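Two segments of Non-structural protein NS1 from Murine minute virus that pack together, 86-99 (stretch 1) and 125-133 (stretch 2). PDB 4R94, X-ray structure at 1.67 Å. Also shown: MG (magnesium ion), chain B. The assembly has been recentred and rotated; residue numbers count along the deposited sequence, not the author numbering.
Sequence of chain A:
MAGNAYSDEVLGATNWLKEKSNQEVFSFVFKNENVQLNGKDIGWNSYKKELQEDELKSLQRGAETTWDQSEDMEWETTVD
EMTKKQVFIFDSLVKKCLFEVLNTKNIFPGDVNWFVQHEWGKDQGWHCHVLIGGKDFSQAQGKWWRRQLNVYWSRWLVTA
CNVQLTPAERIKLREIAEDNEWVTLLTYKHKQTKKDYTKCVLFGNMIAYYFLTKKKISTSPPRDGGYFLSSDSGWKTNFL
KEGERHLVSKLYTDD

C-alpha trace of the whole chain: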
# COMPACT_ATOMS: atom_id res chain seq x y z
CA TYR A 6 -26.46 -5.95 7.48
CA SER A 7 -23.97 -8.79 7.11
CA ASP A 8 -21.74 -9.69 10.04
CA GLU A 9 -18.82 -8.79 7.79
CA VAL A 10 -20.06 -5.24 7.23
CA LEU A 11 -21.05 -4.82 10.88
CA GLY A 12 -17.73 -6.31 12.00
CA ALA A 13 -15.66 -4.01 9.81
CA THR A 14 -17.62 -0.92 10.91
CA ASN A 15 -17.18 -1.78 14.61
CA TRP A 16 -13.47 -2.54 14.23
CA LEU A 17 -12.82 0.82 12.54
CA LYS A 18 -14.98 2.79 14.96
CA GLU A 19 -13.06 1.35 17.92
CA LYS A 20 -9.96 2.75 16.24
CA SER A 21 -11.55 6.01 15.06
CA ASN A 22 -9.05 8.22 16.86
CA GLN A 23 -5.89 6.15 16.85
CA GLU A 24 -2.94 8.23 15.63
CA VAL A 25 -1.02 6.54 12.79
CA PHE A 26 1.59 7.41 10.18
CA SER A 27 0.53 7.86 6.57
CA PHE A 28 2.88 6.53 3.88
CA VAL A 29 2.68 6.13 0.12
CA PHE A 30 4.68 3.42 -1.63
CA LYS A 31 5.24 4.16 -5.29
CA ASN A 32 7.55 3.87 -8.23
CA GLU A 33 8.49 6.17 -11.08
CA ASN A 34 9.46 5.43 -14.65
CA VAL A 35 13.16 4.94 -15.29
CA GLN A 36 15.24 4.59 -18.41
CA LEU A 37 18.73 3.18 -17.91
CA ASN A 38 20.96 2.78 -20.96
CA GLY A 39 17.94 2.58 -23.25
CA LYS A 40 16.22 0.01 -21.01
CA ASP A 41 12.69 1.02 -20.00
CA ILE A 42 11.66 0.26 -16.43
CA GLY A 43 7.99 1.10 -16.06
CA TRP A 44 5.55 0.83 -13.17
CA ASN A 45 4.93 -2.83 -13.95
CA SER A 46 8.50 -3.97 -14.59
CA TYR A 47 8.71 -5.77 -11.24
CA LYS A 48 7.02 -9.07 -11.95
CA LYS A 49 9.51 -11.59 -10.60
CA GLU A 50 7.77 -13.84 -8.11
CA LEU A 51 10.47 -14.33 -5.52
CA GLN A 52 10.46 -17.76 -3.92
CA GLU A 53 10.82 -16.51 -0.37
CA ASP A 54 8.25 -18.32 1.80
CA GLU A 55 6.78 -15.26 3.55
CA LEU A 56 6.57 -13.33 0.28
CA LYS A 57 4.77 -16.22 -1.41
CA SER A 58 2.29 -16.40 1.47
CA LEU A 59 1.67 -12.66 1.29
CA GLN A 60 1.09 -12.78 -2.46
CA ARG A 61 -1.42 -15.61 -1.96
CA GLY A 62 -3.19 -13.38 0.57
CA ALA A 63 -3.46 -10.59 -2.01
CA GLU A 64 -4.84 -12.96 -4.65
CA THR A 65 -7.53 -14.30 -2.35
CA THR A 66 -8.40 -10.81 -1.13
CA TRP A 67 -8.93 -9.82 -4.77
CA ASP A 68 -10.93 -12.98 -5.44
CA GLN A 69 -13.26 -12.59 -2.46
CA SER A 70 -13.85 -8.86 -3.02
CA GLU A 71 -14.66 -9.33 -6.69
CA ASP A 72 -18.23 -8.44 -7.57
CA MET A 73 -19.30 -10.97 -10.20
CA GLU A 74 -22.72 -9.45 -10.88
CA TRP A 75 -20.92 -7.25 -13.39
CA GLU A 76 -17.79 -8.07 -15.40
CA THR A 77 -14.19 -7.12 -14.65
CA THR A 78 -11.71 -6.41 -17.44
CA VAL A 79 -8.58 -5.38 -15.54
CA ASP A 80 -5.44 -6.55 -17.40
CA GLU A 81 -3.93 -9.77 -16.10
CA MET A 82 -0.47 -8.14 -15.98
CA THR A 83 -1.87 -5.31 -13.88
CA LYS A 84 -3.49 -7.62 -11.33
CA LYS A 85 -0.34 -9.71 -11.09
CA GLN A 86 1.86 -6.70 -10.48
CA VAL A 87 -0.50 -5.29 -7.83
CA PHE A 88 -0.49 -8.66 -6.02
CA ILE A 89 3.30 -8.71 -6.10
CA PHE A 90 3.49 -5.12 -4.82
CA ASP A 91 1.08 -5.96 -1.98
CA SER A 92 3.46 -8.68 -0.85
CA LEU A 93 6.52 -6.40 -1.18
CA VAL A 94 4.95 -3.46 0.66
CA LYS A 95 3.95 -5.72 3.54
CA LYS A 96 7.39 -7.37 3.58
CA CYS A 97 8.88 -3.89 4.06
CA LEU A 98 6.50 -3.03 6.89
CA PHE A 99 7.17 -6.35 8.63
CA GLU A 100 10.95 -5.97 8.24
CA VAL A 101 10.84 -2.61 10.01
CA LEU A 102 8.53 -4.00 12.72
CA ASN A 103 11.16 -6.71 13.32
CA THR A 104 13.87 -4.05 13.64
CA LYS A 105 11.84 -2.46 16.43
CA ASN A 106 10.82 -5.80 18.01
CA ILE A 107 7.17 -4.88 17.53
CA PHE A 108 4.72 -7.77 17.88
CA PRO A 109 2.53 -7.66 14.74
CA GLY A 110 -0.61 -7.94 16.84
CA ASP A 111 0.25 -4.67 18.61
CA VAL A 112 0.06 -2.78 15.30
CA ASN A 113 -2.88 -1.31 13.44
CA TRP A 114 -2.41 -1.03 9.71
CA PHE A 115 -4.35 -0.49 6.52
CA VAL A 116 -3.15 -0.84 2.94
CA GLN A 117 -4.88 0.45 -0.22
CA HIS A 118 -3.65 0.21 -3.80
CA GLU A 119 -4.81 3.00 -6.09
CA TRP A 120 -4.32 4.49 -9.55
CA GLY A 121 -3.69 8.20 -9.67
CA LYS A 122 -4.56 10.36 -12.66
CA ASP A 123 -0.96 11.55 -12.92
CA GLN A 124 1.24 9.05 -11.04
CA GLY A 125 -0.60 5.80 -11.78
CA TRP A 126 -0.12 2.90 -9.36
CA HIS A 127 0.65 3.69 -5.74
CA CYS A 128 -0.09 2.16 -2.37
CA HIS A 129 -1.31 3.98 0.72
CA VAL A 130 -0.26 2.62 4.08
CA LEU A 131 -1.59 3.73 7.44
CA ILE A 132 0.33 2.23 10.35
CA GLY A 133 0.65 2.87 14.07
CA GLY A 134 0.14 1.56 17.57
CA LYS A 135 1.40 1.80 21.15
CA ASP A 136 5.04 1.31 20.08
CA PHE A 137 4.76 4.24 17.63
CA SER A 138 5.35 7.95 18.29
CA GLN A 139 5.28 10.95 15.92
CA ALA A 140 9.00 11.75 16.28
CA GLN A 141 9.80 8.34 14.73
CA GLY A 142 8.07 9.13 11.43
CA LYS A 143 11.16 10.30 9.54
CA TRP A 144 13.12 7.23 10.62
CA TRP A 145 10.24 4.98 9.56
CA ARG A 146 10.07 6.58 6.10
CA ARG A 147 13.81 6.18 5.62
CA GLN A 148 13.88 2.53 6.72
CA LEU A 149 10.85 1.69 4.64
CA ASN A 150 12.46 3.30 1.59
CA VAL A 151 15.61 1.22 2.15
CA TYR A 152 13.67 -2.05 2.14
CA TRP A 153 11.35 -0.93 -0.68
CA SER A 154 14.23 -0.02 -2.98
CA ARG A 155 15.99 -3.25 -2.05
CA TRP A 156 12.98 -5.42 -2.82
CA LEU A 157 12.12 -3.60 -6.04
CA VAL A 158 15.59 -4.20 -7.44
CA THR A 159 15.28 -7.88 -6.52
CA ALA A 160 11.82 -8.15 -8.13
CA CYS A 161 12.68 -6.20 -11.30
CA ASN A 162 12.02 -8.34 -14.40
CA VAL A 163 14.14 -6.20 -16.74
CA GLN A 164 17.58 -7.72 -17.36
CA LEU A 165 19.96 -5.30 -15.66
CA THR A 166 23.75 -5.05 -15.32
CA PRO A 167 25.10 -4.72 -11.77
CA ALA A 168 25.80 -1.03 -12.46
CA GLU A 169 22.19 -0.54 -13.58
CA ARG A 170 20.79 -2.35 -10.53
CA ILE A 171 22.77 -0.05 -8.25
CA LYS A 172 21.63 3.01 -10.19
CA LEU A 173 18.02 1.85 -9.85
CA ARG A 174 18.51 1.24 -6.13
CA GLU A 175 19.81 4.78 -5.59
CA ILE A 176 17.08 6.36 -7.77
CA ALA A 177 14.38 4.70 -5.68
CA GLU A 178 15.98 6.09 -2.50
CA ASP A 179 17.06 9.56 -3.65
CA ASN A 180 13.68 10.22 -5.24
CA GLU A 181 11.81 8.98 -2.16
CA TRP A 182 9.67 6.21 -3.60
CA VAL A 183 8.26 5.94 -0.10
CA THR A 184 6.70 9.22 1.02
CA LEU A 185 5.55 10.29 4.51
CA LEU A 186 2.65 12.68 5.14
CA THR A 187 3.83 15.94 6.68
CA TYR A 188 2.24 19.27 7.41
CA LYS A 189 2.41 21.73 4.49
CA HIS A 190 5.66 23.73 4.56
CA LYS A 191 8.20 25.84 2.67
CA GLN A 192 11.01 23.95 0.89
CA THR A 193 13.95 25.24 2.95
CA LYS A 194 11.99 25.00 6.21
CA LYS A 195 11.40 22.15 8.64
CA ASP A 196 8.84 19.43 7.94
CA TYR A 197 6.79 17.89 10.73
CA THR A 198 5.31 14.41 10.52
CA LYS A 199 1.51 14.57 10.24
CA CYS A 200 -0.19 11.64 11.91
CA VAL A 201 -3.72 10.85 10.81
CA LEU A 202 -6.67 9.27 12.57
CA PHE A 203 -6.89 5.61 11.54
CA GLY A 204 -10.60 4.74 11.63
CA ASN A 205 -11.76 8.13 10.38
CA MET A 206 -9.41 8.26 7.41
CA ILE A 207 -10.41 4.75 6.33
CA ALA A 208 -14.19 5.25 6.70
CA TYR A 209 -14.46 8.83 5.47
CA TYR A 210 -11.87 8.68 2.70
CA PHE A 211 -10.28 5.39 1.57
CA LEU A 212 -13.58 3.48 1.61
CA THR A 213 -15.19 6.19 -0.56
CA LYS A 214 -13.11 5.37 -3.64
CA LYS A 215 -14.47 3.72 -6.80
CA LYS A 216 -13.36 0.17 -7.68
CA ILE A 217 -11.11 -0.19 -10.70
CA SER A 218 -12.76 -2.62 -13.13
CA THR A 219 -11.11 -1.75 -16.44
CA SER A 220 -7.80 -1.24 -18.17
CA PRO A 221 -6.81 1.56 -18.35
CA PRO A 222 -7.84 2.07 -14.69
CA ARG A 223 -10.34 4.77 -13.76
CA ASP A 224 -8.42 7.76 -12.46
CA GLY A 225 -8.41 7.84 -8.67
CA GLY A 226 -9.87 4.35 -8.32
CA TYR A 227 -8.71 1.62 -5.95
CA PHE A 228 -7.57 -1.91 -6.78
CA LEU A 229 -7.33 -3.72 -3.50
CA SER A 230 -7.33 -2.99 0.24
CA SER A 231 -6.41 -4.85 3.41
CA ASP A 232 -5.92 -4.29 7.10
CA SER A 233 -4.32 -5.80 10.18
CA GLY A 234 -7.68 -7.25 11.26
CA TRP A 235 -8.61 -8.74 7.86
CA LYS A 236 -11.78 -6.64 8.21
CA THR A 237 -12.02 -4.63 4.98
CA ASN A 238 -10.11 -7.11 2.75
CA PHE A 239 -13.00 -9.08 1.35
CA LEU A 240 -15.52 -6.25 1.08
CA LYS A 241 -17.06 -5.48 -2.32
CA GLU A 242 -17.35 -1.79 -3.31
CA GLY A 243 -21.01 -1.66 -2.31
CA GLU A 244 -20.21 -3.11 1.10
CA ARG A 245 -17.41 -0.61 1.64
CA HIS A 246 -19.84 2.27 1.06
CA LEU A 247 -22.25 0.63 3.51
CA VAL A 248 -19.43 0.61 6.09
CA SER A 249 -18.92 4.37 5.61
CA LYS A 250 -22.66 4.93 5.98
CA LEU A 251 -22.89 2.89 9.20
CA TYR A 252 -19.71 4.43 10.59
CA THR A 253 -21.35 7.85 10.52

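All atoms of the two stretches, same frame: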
# COMPACT_ATOMS: atom_id res chain seq x y z
N GLN A 86 0.88 -7.62 -11.05
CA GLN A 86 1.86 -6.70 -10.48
C GLN A 86 1.36 -6.13 -9.16
O GLN A 86 2.15 -5.94 -8.22
CB GLN A 86 2.20 -5.59 -11.47
CG GLN A 86 3.22 -4.57 -10.93
CD GLN A 86 4.61 -5.17 -10.78
OE1 GLN A 86 5.43 -5.10 -11.70
NE2 GLN A 86 4.89 -5.78 -9.61
N VAL A 87 0.06 -5.83 -9.09
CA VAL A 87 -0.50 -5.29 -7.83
C VAL A 87 -0.39 -6.33 -6.71
O VAL A 87 -0.06 -5.98 -5.56
CB VAL A 87 -1.96 -4.85 -8.01
CG1 VAL A 87 -2.60 -4.58 -6.66
CG2 VAL A 87 -2.02 -3.61 -8.89
N PHE A 88 -0.62 -7.60 -7.02
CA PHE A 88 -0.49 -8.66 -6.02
C PHE A 88 0.95 -8.77 -5.52
O PHE A 88 1.21 -8.88 -4.31
CB PHE A 88 -0.92 -10.02 -6.57
CG PHE A 88 -2.35 -10.06 -7.02
CD1 PHE A 88 -3.27 -9.15 -6.53
CD2 PHE A 88 -2.76 -11.01 -7.94
CE1 PHE A 88 -4.59 -9.18 -6.95
CE2 PHE A 88 -4.08 -11.05 -8.36
CZ PHE A 88 -4.99 -10.14 -7.87
N ILE A 89 1.90 -8.74 -6.46
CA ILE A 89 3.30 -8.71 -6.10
C ILE A 89 3.62 -7.49 -5.23
O ILE A 89 4.25 -7.63 -4.21
CB ILE A 89 4.19 -8.73 -7.35
CG1 ILE A 89 4.08 -10.12 -8.01
CG2 ILE A 89 5.64 -8.41 -6.98
CD1 ILE A 89 4.74 -10.21 -9.37
N PHE A 90 3.17 -6.30 -5.63
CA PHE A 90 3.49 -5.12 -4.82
C PHE A 90 2.88 -5.22 -3.42
O PHE A 90 3.49 -4.77 -2.45
CB PHE A 90 3.03 -3.84 -5.51
CG PHE A 90 3.92 -3.38 -6.63
CD1 PHE A 90 5.29 -3.64 -6.62
CD2 PHE A 90 3.39 -2.66 -7.69
CE1 PHE A 90 6.12 -3.19 -7.66
CE2 PHE A 90 4.21 -2.21 -8.71
CZ PHE A 90 5.56 -2.47 -8.70
N ASP A 91 1.69 -5.81 -3.31
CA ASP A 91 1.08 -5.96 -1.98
C ASP A 91 1.99 -6.78 -1.09
O ASP A 91 2.26 -6.40 0.05
CB ASP A 91 -0.30 -6.61 -2.08
CG ASP A 91 -1.13 -6.42 -0.83
OD1 ASP A 91 -1.40 -5.25 -0.47
OD2 ASP A 91 -1.50 -7.44 -0.19
N SER A 92 2.54 -7.86 -1.64
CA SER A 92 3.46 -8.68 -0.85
C SER A 92 4.73 -7.92 -0.49
O SER A 92 5.21 -8.04 0.63
CB SER A 92 3.80 -10.02 -1.57
OG SER A 92 4.66 -9.85 -2.69
N LEU A 93 5.28 -7.14 -1.43
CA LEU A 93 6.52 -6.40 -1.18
C LEU A 93 6.35 -5.26 -0.17
O LEU A 93 7.24 -5.05 0.68
CB LEU A 93 7.10 -5.84 -2.49
CG LEU A 93 7.54 -6.89 -3.52
CD1 LEU A 93 8.06 -6.14 -4.74
CD2 LEU A 93 8.62 -7.85 -2.97
N VAL A 94 5.26 -4.52 -0.29
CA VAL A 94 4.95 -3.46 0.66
C VAL A 94 4.87 -4.04 2.07
O VAL A 94 5.52 -3.53 3.01
CB VAL A 94 3.63 -2.76 0.30
CG1 VAL A 94 3.20 -1.82 1.43
CG2 VAL A 94 3.81 -1.97 -1.01
N LYS A 95 4.11 -5.12 2.22
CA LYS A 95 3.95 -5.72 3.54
C LYS A 95 5.26 -6.30 4.06
O LYS A 95 5.54 -6.17 5.25
CB LYS A 95 2.85 -6.77 3.50
CG LYS A 95 1.50 -6.09 3.34
CD LYS A 95 0.36 -7.04 3.12
CE LYS A 95 -0.94 -6.22 3.03
NZ LYS A 95 -2.11 -7.10 2.75
N LYS A 96 6.07 -6.90 3.18
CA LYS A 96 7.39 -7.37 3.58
C LYS A 96 8.19 -6.22 4.19
O LYS A 96 8.84 -6.39 5.22
CB LYS A 96 8.16 -7.98 2.41
CG LYS A 96 9.48 -8.61 2.82
CD LYS A 96 9.23 -9.92 3.53
CE LYS A 96 10.54 -10.63 3.85
NZ LYS A 96 10.28 -11.96 4.46
N CYS A 97 8.13 -5.04 3.57
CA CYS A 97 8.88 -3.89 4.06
C CYS A 97 8.40 -3.48 5.45
O CYS A 97 9.22 -3.21 6.34
CB CYS A 97 8.74 -2.69 3.11
SG CYS A 97 9.58 -2.95 1.55
N LEU A 98 7.09 -3.41 5.61
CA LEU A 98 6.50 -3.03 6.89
C LEU A 98 6.95 -4.03 7.96
O LEU A 98 7.36 -3.64 9.05
CB LEU A 98 4.98 -3.01 6.81
CG LEU A 98 4.35 -2.02 5.83
CD1 LEU A 98 2.85 -2.30 5.77
CD2 LEU A 98 4.63 -0.58 6.24
N PHE A 99 6.85 -5.32 7.64
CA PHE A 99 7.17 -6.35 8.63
C PHE A 99 8.67 -6.36 8.97
O PHE A 99 9.03 -6.60 10.12
CB PHE A 99 6.72 -7.73 8.13
CG PHE A 99 5.23 -7.84 7.94
CD1 PHE A 99 4.36 -6.93 8.53
CD2 PHE A 99 4.70 -8.86 7.17
CE1 PHE A 99 3.00 -7.05 8.35
CE2 PHE A 99 3.33 -8.98 7.00
CZ PHE A 99 2.49 -8.08 7.58
N GLY A 125 -0.28 7.20 -11.53
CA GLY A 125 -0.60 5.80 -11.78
C GLY A 125 -0.58 5.01 -10.48
O GLY A 125 -1.03 5.52 -9.46
N TRP A 126 -0.04 3.80 -10.52
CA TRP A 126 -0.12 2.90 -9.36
C TRP A 126 0.62 3.48 -8.17
O TRP A 126 1.74 3.97 -8.29
CB TRP A 126 0.44 1.50 -9.66
CG TRP A 126 0.55 0.74 -8.37
CD1 TRP A 126 -0.44 0.02 -7.75
CD2 TRP A 126 1.69 0.68 -7.50
NE1 TRP A 126 0.03 -0.50 -6.57
CE2 TRP A 126 1.33 -0.11 -6.39
CE3 TRP A 126 2.99 1.19 -7.58
CZ2 TRP A 126 2.22 -0.37 -5.33
CZ3 TRP A 126 3.88 0.92 -6.53
CH2 TRP A 126 3.48 0.15 -5.43
N HIS A 127 -0.02 3.39 -7.00
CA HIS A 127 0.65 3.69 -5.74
C HIS A 127 -0.10 2.98 -4.64
O HIS A 127 -1.21 2.50 -4.84
CB HIS A 127 0.71 5.19 -5.48
CG HIS A 127 -0.62 5.86 -5.42
ND1 HIS A 127 -1.41 6.07 -6.53
CD2 HIS A 127 -1.31 6.37 -4.37
CE1 HIS A 127 -2.51 6.70 -6.18
NE2 HIS A 127 -2.48 6.89 -4.87
N CYS A 128 0.51 2.91 -3.46
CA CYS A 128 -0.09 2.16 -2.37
C CYS A 128 -0.03 2.96 -1.08
O CYS A 128 1.05 3.28 -0.57
CB CYS A 128 0.62 0.80 -2.23
SG CYS A 128 -0.13 -0.25 -0.99
N HIS A 129 -1.20 3.33 -0.57
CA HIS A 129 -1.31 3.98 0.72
C HIS A 129 -1.15 2.98 1.85
O HIS A 129 -1.72 1.90 1.83
CB HIS A 129 -2.67 4.66 0.85
CG HIS A 129 -2.85 5.80 -0.09
ND1 HIS A 129 -2.53 7.09 0.26
CD2 HIS A 129 -3.32 5.84 -1.36
CE1 HIS A 129 -2.81 7.89 -0.75
NE2 HIS A 129 -3.28 7.16 -1.75
N VAL A 130 -0.37 3.38 2.84
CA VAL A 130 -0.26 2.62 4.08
C VAL A 130 -0.49 3.52 5.29
O VAL A 130 0.19 4.53 5.47
CB VAL A 130 1.12 1.96 4.23
CG1 VAL A 130 1.19 1.18 5.56
CG2 VAL A 130 1.40 1.08 3.03
N LEU A 131 -1.45 3.12 6.12
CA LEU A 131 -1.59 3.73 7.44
C LEU A 131 -1.05 2.74 8.45
O LEU A 131 -1.42 1.57 8.40
CB LEU A 131 -3.06 4.06 7.75
CG LEU A 131 -3.78 4.97 6.75
CD1 LEU A 131 -5.22 5.24 7.26
CD2 LEU A 131 -3.01 6.26 6.51
N ILE A 132 -0.20 3.17 9.36
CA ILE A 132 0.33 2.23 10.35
C ILE A 132 0.71 2.93 11.65
O ILE A 132 1.32 4.01 11.64
CB ILE A 132 1.57 1.46 9.79
CG1 ILE A 132 2.07 0.41 10.78
CG2 ILE A 132 2.68 2.42 9.39
CD1 ILE A 132 3.01 -0.60 10.16
N GLY A 133 0.34 2.31 12.77
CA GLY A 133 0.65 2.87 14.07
C GLY A 133 0.31 1.89 15.18
O GLY A 133 -0.05 0.73 14.94
MG MG B . -4.11 7.90 -3.66
O HOH W 1 -2.80 9.56 -3.70
O HOH W 2 -5.08 8.37 -5.51
O HOH W 3 -5.34 9.17 -2.61

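The helix 86-99 lies across one face of the strand 125-133, their N-to-C directions 34° apart and their axes 10.1 Å apart at closest approach. No hydrogen bond crosses between them; the contact consists of apolar side chains, and it buries 392 Å² counted over both sides. The first rule is one of periodicity. Trp126, Cys128, Val130 and Ile132, alternate residues of the strand, point toward the helix, while Phe90, Val94 and Leu98, four apart, point back from it.

Trp126 covers the most surface, 92 Å². With chi1 at 170° (t), its indole reaches the helix and lies against Phe90, whose chi1 of -78° (m) brings its own ring into place. The two six-membered rings form a face-to-face stack, with centroids 4.2 Å apart and planes tilted by 27°; Phe90 CD2 comes to 3.5 Å from Trp126 CZ2. Two broad, flat side chains thus fill the space between the backbones near this end. One turn earlier, Val87 points sideways, yet its CG2 still reaches Trp126 CD1 at 4.1 Å. Indole also carries a polar group, and NE1 is satisfied by a hydrogen bond elsewhere in the structure, so its burial leaves no unmet donor.

Leu98, with 57 Å², anchors the other end. In its m,t rotamer, Leu98 sets both methyls, CD1 and CD2, 3.9 Å from Val130 CG1, and CD2 also comes within 4.2 Å of Ile132 CD1. The broad apolar tip of leucine covers Val130 and also reaches Ile132. Between Leu98 and Phe90, Val94 fills the middle with a shorter side chain. Val94 CG1 lies 3.8 Å from Val130 CG2, while both its methyls approach Cys128 SG, CG2 at 4.3 Å and CG1 at 4.4 Å. Val94 and Cys128, both compact, have CA atoms 8.1 Å apart, and Val130, touched by both Val94 and Leu98, links the middle to the end.

The strand's other face follows different rules. His127 and His129 point away from the helix, and their NE2 atoms bind the magnesium ion MG at 2.3 Å and 2.2 Å respectively, with three waters and one atom from elsewhere in the structure also bound. His127 ND1 donates to Gly125 O at 3.0 Å, which helps fix the ring's orientation. Alternation therefore lets one short strand present an apolar face to the helix and metal ligands away from it. On the helix, charge stays outside the contacts: Lys95 NZ forms a salt bridge with Asp91 OD2 at 3.0 Å, one turn apart.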